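Long-range contacts in ribonuclease J (Methanolobus psychrophilus R15, PDB 5HAB), which probably degrades RNA exonucleolytically, as a nuclease of the metallo-beta-lactamase and beta-CASP family: residues R39-I44 / I53-R58; R98-T103 / A122-T127. The protein carries 1 engineered substitution. All coordinates share one frame; numbering follows the deposited sequence.

Overall arrangement
Both contacts belong to one mixed sheet of the metallo-beta-lactamase fold, and both are largely buried. Contact 1 pairs strand 41-46 with the end of strand 49-53 and the loop after it, antiparallel. Contact 2 pairs strand 96-102 with strand 124-126, parallel. Strand 49-53 lies next to strand 96-102, so the two contacts touch: Asp54 N approaches Val101 O at 2.6 Å, a probable hydrogen bond. Contact 1 starts among apolar side chains and runs out to arginines and a sulfate, with its nearest atom about 5 Å from the bound RNA. Contact 2 is mostly aliphatic, and its nearest atom is about 10 Å from the RNA.

Contact 1: residues R39-I44 / I53-R58; sequences RNMTAI and IDMGIR. With SO4 (sulfate ion), chain G.
Met41 and Met55 lie side by side and point the same way where a beta hairpin of the metallo-beta-lactamase fold opens into a loop. The CE methyl of Met41 meets CG of Met55 at 3.3 Å, tighter than usual for two carbons. CG of Met41 stands anti to the backbone N (chi1 -179°), which carries the chain alongside Met55. Leu116 of helix 113-116 packs on both methionines.

Nearer the turn of the hairpin, Ile44 and Ile53 cross at a slant. CG1 of Ile44 touches CD1 of Ile53 at 3.8 Å. Strand 179-186 supplies Ile184, which packs on both isoleucines. Thr42 and Ile53 form an antiparallel hydrogen-bonded pair. Ile53 N gives a nearly straight bond to Thr42 O at 2.8 Å, and Thr42 N returns one to Ile53 O at 3.0 Å. The side chains of both residues lie on the same face of the sheet, with Tyr193 against them. The hydroxyl of Thr42 is hydrogen-bonded to Tyr34.

Beyond Asp54 this two-bond pairing gives way to a single bond, from Gly56 N to Asn40 O at 2.7 Å. The side chain of Asn40 turns to the backbone of Asp108. The Arg39 and Arg58 side chains start close together but then diverge. Arg39 forms a salt bridge with Glu36, and Arg58 forms one with Asp60 through NE. The Arg58 guanidinium meets a sulfate, probably from the crystallisation liquor, at its edge. Arg61 also bonds this sulfate. Arg58 NH1 donates a hydrogen bond to sulfate O2 at 3.2 Å, and Arg58 NH2 donates one to the same oxygen at 3.1 Å.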
# COMPACT_ATOMS: atom_id res chain seq x y z
N ARG B 39 -12.82 17.92 13.84
CA ARG B 39 -13.84 18.80 14.42
C ARG B 39 -14.63 18.12 15.55
O ARG B 39 -15.84 17.96 15.48
CB ARG B 39 -14.80 19.31 13.33
CG ARG B 39 -15.48 18.23 12.49
CD ARG B 39 -16.68 18.81 11.73
NE ARG B 39 -17.33 17.80 10.90
CZ ARG B 39 -18.34 18.06 10.08
NH1 ARG B 39 -18.82 19.29 9.96
NH2 ARG B 39 -18.88 17.07 9.36
N ASN B 40 -13.93 17.73 16.61
CA ASN B 40 -14.56 17.00 17.70
C ASN B 40 -15.51 17.84 18.56
O ASN B 40 -15.15 18.92 19.03
CB ASN B 40 -13.48 16.39 18.58
CG ASN B 40 -12.62 15.41 17.82
OD1 ASN B 40 -13.07 14.33 17.45
ND2 ASN B 40 -11.39 15.81 17.54
N MET B 41 -16.70 17.31 18.77
CA MET B 41 -17.63 17.89 19.74
C MET B 41 -18.64 16.83 20.17
O MET B 41 -19.31 16.20 19.34
CB MET B 41 -18.35 19.10 19.16
CG MET B 41 -19.31 19.75 20.16
SD MET B 41 -20.21 21.19 19.54
CE MET B 41 -18.92 22.34 19.17
N THR B 42 -18.74 16.66 21.48
CA THR B 42 -19.69 15.71 22.06
C THR B 42 -20.58 16.46 23.05
O THR B 42 -20.17 17.47 23.60
CB THR B 42 -18.96 14.53 22.76
OG1 THR B 42 -18.16 13.83 21.79
CG2 THR B 42 -19.94 13.55 23.40
N ALA B 43 -21.81 16.01 23.24
CA ALA B 43 -22.67 16.62 24.25
C ALA B 43 -23.25 15.54 25.16
O ALA B 43 -23.83 14.57 24.69
CB ALA B 43 -23.79 17.43 23.59
N ILE B 44 -23.05 15.71 26.46
CA ILE B 44 -23.57 14.78 27.45
C ILE B 44 -24.77 15.42 28.14
O ILE B 44 -24.63 16.40 28.86
CB ILE B 44 -22.50 14.39 28.49
CG1 ILE B 44 -21.22 13.88 27.81
CG2 ILE B 44 -23.05 13.37 29.48
CD1 ILE B 44 -21.44 12.67 26.94
N ILE B 53 -18.53 18.70 25.56
CA ILE B 53 -17.14 18.30 25.69
C ILE B 53 -16.42 18.51 24.36
O ILE B 53 -16.74 17.88 23.34
CB ILE B 53 -17.00 16.84 26.16
CG1 ILE B 53 -17.87 16.59 27.39
CG2 ILE B 53 -15.56 16.53 26.48
CD1 ILE B 53 -17.66 15.22 28.02
N ASP B 54 -15.48 19.46 24.40
CA ASP B 54 -14.57 19.80 23.31
C ASP B 54 -15.29 20.42 22.11
O ASP B 54 -16.45 20.13 21.84
CB ASP B 54 -13.77 18.57 22.87
CG ASP B 54 -12.80 18.10 23.95
OD1 ASP B 54 -12.17 18.96 24.60
OD2 ASP B 54 -12.67 16.87 24.16
N MET B 55 -14.57 21.30 21.41
CA MET B 55 -15.09 21.98 20.23
C MET B 55 -13.92 22.16 19.26
O MET B 55 -13.27 23.21 19.25
CB MET B 55 -15.71 23.34 20.60
CG MET B 55 -16.87 23.27 21.60
SD MET B 55 -17.71 24.84 21.87
CE MET B 55 -17.16 25.73 20.44
N GLY B 56 -13.66 21.14 18.45
CA GLY B 56 -12.48 21.13 17.60
C GLY B 56 -12.67 21.62 16.18
O GLY B 56 -13.79 21.87 15.75
N ILE B 57 -11.56 21.78 15.47
CA ILE B 57 -11.62 22.15 14.06
C ILE B 57 -10.95 21.06 13.21
O ILE B 57 -10.07 20.35 13.69
CB ILE B 57 -10.96 23.54 13.84
CG1 ILE B 57 -11.23 24.05 12.42
CG2 ILE B 57 -9.47 23.49 14.14
CD1 ILE B 57 -10.74 25.46 12.18
N ARG B 58 -11.40 20.92 11.96
CA ARG B 58 -10.78 20.00 11.00
C ARG B 58 -10.05 20.81 9.93
O ARG B 58 -10.68 21.48 9.11
CB ARG B 58 -11.82 19.08 10.36
CG ARG B 58 -11.25 18.13 9.33
CD ARG B 58 -12.34 17.34 8.60
NE ARG B 58 -11.76 16.45 7.60
CZ ARG B 58 -12.46 15.65 6.80
NH1 ARG B 58 -13.79 15.62 6.87
NH2 ARG B 58 -11.83 14.89 5.92
S SO4 G . -13.57 13.03 3.50
O1 SO4 G . -13.38 14.34 2.88
O2 SO4 G . -14.18 13.20 4.82
O3 SO4 G . -12.26 12.37 3.63
O4 SO4 G . -14.45 12.23 2.66

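Contact 2: residues R98-T103 / A122-T127; sequences RAIVCT and APIIAT
Ile100 O takes the shortest hydrogen bond of this contact, from Ile125 N at 2.7 Å. The N-H comes in tilted 25° from the carbonyl plane. The same oxygen also receives a CA-H...O contact from CA of Ile124 at 3.2 Å. Two neighbouring residues of segment 122-127 therefore meet one carbonyl.

A backbone bond lies on each side of this one. Ile100 N donates to Pro123 O, and Cys102 N donates to Ile125 O. Ile125 thus uses both its N-H and its carbonyl on segment 98-103.

This is parallel pairing in the mixed sheet of the metallo-beta-lactamase fold. The two strands are joined by a beta-alpha-beta crossover that includes helices 107-110 and 113-116. Strand 96-102 is an inner strand, with strand 49-53 along its other edge.

Side chains alternate between the two faces. On one face, CG1 of Ile124 lies 4.1 Å from CB of Ile100. CG2 of Ile124, anti to the backbone N, lies ahead of Ile100 O at 3.6 Å and also reaches SG of Cys102. Ile134 of helix 128-138 packs on both Ile124 and Cys102. On the other face, CD1 of Ile125 extends back to CB of Ala99 at 3.7 Å. Val101 and Ile125 share this face, and Ile167 and Phe169 of strand 166-172 pack on both.

At the start, Ala122 points its CB at the peptide between Arg98 and Ala99, 3.5 Å from Arg98 C. The Arg98 side chain leads away to a salt bridge with Asp49. At the far end one water links the segments. It donates to Cys102 O at 2.7 Å and accepts from Thr127 N, at the N-cap of helix 128-138.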
# COMPACT_ATOMS: atom_id res chain seq x y z
N ARG B 98 -24.98 23.75 30.30
CA ARG B 98 -24.56 24.32 31.58
C ARG B 98 -23.06 24.53 31.67
O ARG B 98 -22.59 25.33 32.49
CB ARG B 98 -25.03 23.42 32.73
CG ARG B 98 -26.54 23.26 32.83
CD ARG B 98 -27.23 24.59 33.13
NE ARG B 98 -28.68 24.48 33.11
CZ ARG B 98 -29.51 25.53 33.11
NH1 ARG B 98 -29.02 26.77 33.11
NH2 ARG B 98 -30.82 25.34 33.09
N ALA B 99 -22.29 23.82 30.84
CA ALA B 99 -20.84 23.95 30.86
C ALA B 99 -20.21 23.43 29.57
O ALA B 99 -20.78 22.59 28.88
CB ALA B 99 -20.24 23.23 32.06
N ILE B 100 -19.02 23.94 29.27
CA ILE B 100 -18.24 23.48 28.13
C ILE B 100 -16.88 22.98 28.62
O ILE B 100 -16.06 23.76 29.09
CB ILE B 100 -18.07 24.59 27.10
CG1 ILE B 100 -19.44 25.02 26.57
CG2 ILE B 100 -17.16 24.14 25.97
CD1 ILE B 100 -19.37 26.14 25.54
N VAL B 101 -16.64 21.67 28.53
CA VAL B 101 -15.35 21.13 28.96
C VAL B 101 -14.41 20.99 27.77
O VAL B 101 -14.80 20.54 26.70
CB VAL B 101 -15.52 19.77 29.67
CG1 VAL B 101 -14.16 19.19 30.03
CG2 VAL B 101 -16.36 19.93 30.93
N CYS B 102 -13.17 21.43 27.96
CA CYS B 102 -12.11 21.20 26.99
C CYS B 102 -11.04 20.32 27.62
O CYS B 102 -10.35 20.75 28.55
CB CYS B 102 -11.51 22.51 26.51
SG CYS B 102 -12.63 23.47 25.47
N THR B 103 -10.89 19.10 27.11
CA THR B 103 -10.02 18.13 27.76
C THR B 103 -8.54 18.42 27.50
O THR B 103 -7.68 17.93 28.23
CB THR B 103 -10.34 16.70 27.29
OG1 THR B 103 -10.46 16.68 25.87
CG2 THR B 103 -11.64 16.21 27.92
N ALA B 122 -22.73 29.46 29.11
CA ALA B 122 -22.03 28.50 29.94
C ALA B 122 -20.55 28.85 30.06
O ALA B 122 -19.97 29.42 29.13
CB ALA B 122 -22.20 27.09 29.38
N PRO B 123 -19.94 28.56 31.21
CA PRO B 123 -18.50 28.72 31.39
C PRO B 123 -17.72 27.61 30.69
O PRO B 123 -18.26 26.53 30.47
CB PRO B 123 -18.32 28.63 32.90
CG PRO B 123 -19.40 27.70 33.31
CD PRO B 123 -20.57 27.97 32.41
N ILE B 124 -16.46 27.87 30.37
CA ILE B 124 -15.58 26.85 29.80
C ILE B 124 -14.70 26.29 30.91
O ILE B 124 -14.02 27.04 31.59
CB ILE B 124 -14.74 27.43 28.66
CG1 ILE B 124 -15.64 27.89 27.52
CG2 ILE B 124 -13.72 26.41 28.19
CD1 ILE B 124 -14.90 28.64 26.43
N ILE B 125 -14.72 24.98 31.10
CA ILE B 125 -13.94 24.38 32.17
C ILE B 125 -12.76 23.63 31.58
O ILE B 125 -12.92 22.84 30.64
CB ILE B 125 -14.80 23.44 33.03
CG1 ILE B 125 -16.07 24.14 33.50
CG2 ILE B 125 -13.99 22.93 34.22
CD1 ILE B 125 -17.10 23.20 34.08
N ALA B 126 -11.57 23.88 32.11
CA ALA B 126 -10.36 23.28 31.54
C ALA B 126 -9.19 23.32 32.51
O ALA B 126 -9.26 23.93 33.57
CB ALA B 126 -9.99 23.99 30.24
N THR B 127 -8.11 22.63 32.14
CA THR B 127 -6.89 22.65 32.93
C THR B 127 -6.18 23.99 32.77
O THR B 127 -6.38 24.67 31.76
CB THR B 127 -5.94 21.51 32.51
OG1 THR B 127 -5.59 21.66 31.13
CG2 THR B 127 -6.60 20.15 32.74
O HOH W 1 -7.93 20.60 29.71